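Local coordinates for protein 5-ketofructose reductase (Gluconobacter sp., PDB 7COK) that probably reduces 5-ketofructose with a nicotinamide cofactor, as a member of a novel class in the shikimate dehydrogenase family, at residues D52-A57 against V63-S68. Numbering follows the deposited sequence.
Sequences DAVKGA and VGFNCS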
ATOM      1  N   ASP A  52     -12.997   7.811   5.147  1.00 11.36           N
ATOM      2  CA  ASP A  52     -12.715   6.382   5.285  1.00 11.86           C
ATOM      3  C   ASP A  52     -11.280   6.039   4.900  1.00 11.25           C
ATOM      4  O   ASP A  52     -10.700   5.098   5.461  1.00 11.10           O
ATOM      5  CB  ASP A  52     -13.701   5.551   4.460  1.00 13.23           C
ATOM      6  CG  ASP A  52     -15.079   5.457   5.101  1.00 13.95           C
ATOM      7  OD1 ASP A  52     -15.286   5.914   6.235  1.00 15.23           O
ATOM      8  OD2 ASP A  52     -15.964   4.890   4.443  1.00 17.76           O
ATOM      9  N   ALA A  53     -10.703   6.767   3.945  1.00 11.15           N
ATOM     10  CA  ALA A  53      -9.313   6.524   3.594  1.00 11.46           C
ATOM     11  C   ALA A  53      -8.388   6.896   4.731  1.00 11.29           C
ATOM     12  O   ALA A  53      -7.419   6.174   5.002  1.00 11.44           O
ATOM     13  CB  ALA A  53      -8.917   7.268   2.318  1.00 11.62           C
ATOM     14  N   VAL A  54      -8.643   8.038   5.370  1.00 11.24           N
ATOM     15  CA  VAL A  54      -7.852   8.468   6.506  1.00 12.02           C
ATOM     16  C   VAL A  54      -7.935   7.475   7.670  1.00 12.13           C
ATOM     17  O   VAL A  54      -6.894   7.014   8.168  1.00 12.50           O
ATOM     18  CB  VAL A  54      -8.262   9.903   6.907  1.00 11.92           C
ATOM     19  CG1 VAL A  54      -7.711  10.304   8.249  1.00 13.15           C
ATOM     20  CG2 VAL A  54      -7.788  10.880   5.848  1.00 12.27           C
ATOM     21  N   LYS A  55      -9.157   7.059   8.027  1.00 12.64           N
ATOM     22  CA  LYS A  55      -9.350   6.048   9.053  1.00 13.85           C
ATOM     23  C   LYS A  55      -8.720   4.732   8.615  1.00 12.49           C
ATOM     24  O   LYS A  55      -8.240   3.983   9.453  1.00 12.95           O
ATOM     25  CB  LYS A  55     -10.841   5.839   9.348  1.00 15.57           C
ATOM     26  CG  LYS A  55     -11.427   6.709  10.444  1.00 20.10           C
ATOM     27  CD  LYS A  55     -12.692   6.005  10.945  1.00 22.57           C
ATOM     28  CE  LYS A  55     -13.619   6.903  11.747  1.00 24.92           C
ATOM     29  NZ  LYS A  55     -14.592   7.653  10.893  1.00 26.52           N
ATOM     30  N   GLY A  56      -8.729   4.466   7.299  1.00 12.37           N
ATOM     31  CA  GLY A  56      -8.141   3.244   6.726  1.00 11.92           C
ATOM     32  C   GLY A  56      -6.633   3.183   6.892  1.00 11.61           C
ATOM     33  O   GLY A  56      -6.106   2.168   7.322  1.00 11.55           O
ATOM     34  N   ALA A  57      -5.946   4.289   6.591  1.00 10.93           N
ATOM     35  CA  ALA A  57      -4.504   4.316   6.807  1.00 11.51           C
ATOM     36  C   ALA A  57      -4.145   4.115   8.279  1.00 12.17           C
ATOM     37  O   ALA A  57      -3.181   3.454   8.602  1.00 12.08           O
ATOM     38  CB  ALA A  57      -3.908   5.594   6.282  1.00 11.72           C
ATOM     39  N   VAL A  63       2.374   4.978   8.555  1.00 10.96           N
ATOM     40  CA  VAL A  63       3.056   5.967   9.393  1.00 10.98           C
ATOM     41  C   VAL A  63       2.847   7.391   8.913  1.00 10.90           C
ATOM     42  O   VAL A  63       3.177   8.358   9.611  1.00 11.33           O
ATOM     43  CB  VAL A  63       4.560   5.664   9.593  1.00 11.17           C
ATOM     44  CG1 VAL A  63       4.734   4.266  10.192  1.00 11.74           C
ATOM     45  CG2 VAL A  63       5.299   5.786   8.281  1.00 11.46           C
ATOM     46  N   GLY A  64       2.297   7.527   7.712  1.00 10.46           N
ATOM     47  CA  GLY A  64       2.047   8.832   7.134  1.00 10.81           C
ATOM     48  C   GLY A  64       1.421   8.742   5.776  1.00 10.81           C
ATOM     49  O   GLY A  64       1.416   7.680   5.160  1.00 10.27           O
ATOM     50  N   PHE A  65       0.886   9.874   5.322  1.00 11.32           N
ATOM     51  CA  PHE A  65       0.392   9.979   3.957  1.00 10.91           C
ATOM     52  C   PHE A  65       0.361  11.428   3.515  1.00 11.46           C
ATOM     53  O   PHE A  65       0.302  12.307   4.351  1.00 11.12           O
ATOM     54  CB  PHE A  65      -1.003   9.338   3.808  1.00 11.35           C
ATOM     55  CG  PHE A  65      -2.066   9.920   4.709  1.00 11.32           C
ATOM     56  CD1 PHE A  65      -2.853  11.011   4.287  1.00 11.75           C
ATOM     57  CD2 PHE A  65      -2.308   9.355   5.967  1.00 11.44           C
ATOM     58  CE1 PHE A  65      -3.860  11.528   5.126  1.00 12.07           C
ATOM     59  CE2 PHE A  65      -3.334   9.856   6.793  1.00 11.83           C
ATOM     60  CZ  PHE A  65      -4.097  10.945   6.377  1.00 11.52           C
ATOM     61  N   ASN A  66       0.439  11.647   2.201  1.00 11.11           N
ATOM     62  CA  ASN A  66       0.150  12.946   1.583  1.00 11.84           C
ATOM     63  C   ASN A  66      -1.277  13.075   1.161  1.00 12.11           C
ATOM     64  O   ASN A  66      -1.952  12.073   0.887  1.00 12.67           O
ATOM     65  CB  ASN A  66       1.028  13.128   0.342  1.00 11.52           C
ATOM     66  CG  ASN A  66       2.494  13.216   0.685  1.00 13.29           C
ATOM     67  OD1 ASN A  66       3.307  12.479   0.127  1.00 14.56           O
ATOM     68  ND2 ASN A  66       2.835  14.066   1.652  1.00 14.19           N
ATOM     69  N   CYS A  67      -1.717  14.327   1.110  1.00 13.18           N
ATOM     70  CA  CYS A  67      -2.963  14.690   0.447  1.00 13.90           C
ATOM     71  C   CYS A  67      -2.642  15.686  -0.640  1.00 14.32           C
ATOM     72  O   CYS A  67      -1.865  16.628  -0.432  1.00 15.33           O
ATOM     73  CB  CYS A  67      -3.898  15.360   1.425  1.00 15.37           C
ATOM     74  SG  CYS A  67      -4.577  14.243   2.641  1.00 18.60           S
ATOM     75  N   SER A  68      -3.202  15.448  -1.818  1.00 14.87           N
ATOM     76  CA  SER A  68      -3.112  16.402  -2.925  1.00 15.92           C
ATOM     77  C   SER A  68      -4.538  16.786  -3.297  1.00 15.41           C
ATOM     78  O   SER A  68      -5.482  16.386  -2.598  1.00 13.79           O
ATOM     79  CB  SER A  68      -2.364  15.783  -4.116  1.00 17.09           C
ATOM     80  OG  SER A  68      -1.069  15.347  -3.757  1.00 23.73           O
TER
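The ring of F65 reaches from strand 64-67 to helix 50-59 and meets V54 and A57, which lie one helical turn apart. No hydrogen bond crosses this contact; it is wholly apolar. The side chains of V54 and F65 cross at about a right angle. V54 CG2 touches the outer end of the ring, 3.7 Å from F65 CZ, and CG1 also reaches that atom at 4.1 Å. Both methyls come from the same side of the ring plane, where A57 CB also lies. With chi1 at 167°, V54 brings both methyls to the ring, CG2 the nearer. A57 CB points toward the strand and meets the ring nearer its root, 4.1 Å from F65 CD2. Both aliphatic groups approach the ring obliquely. On the strand itself, C67 SG sits at the ring edge, in its plane. The ring of F14 from strand 9-15 also meets F65, with the two planes at about 35°, and V95 and I97 of strand 94-98 touch it as well. With an alanine here, the loss of the ring would probably open a gap under the helix and leave the V54 methyls and A57 CB without their partner on this strand. Strand 64-67 runs parallel to 9-15, and helix 50-59 packs on their sheet, as expected for the alpha/beta substrate-binding domain of the shikimate dehydrogenase family.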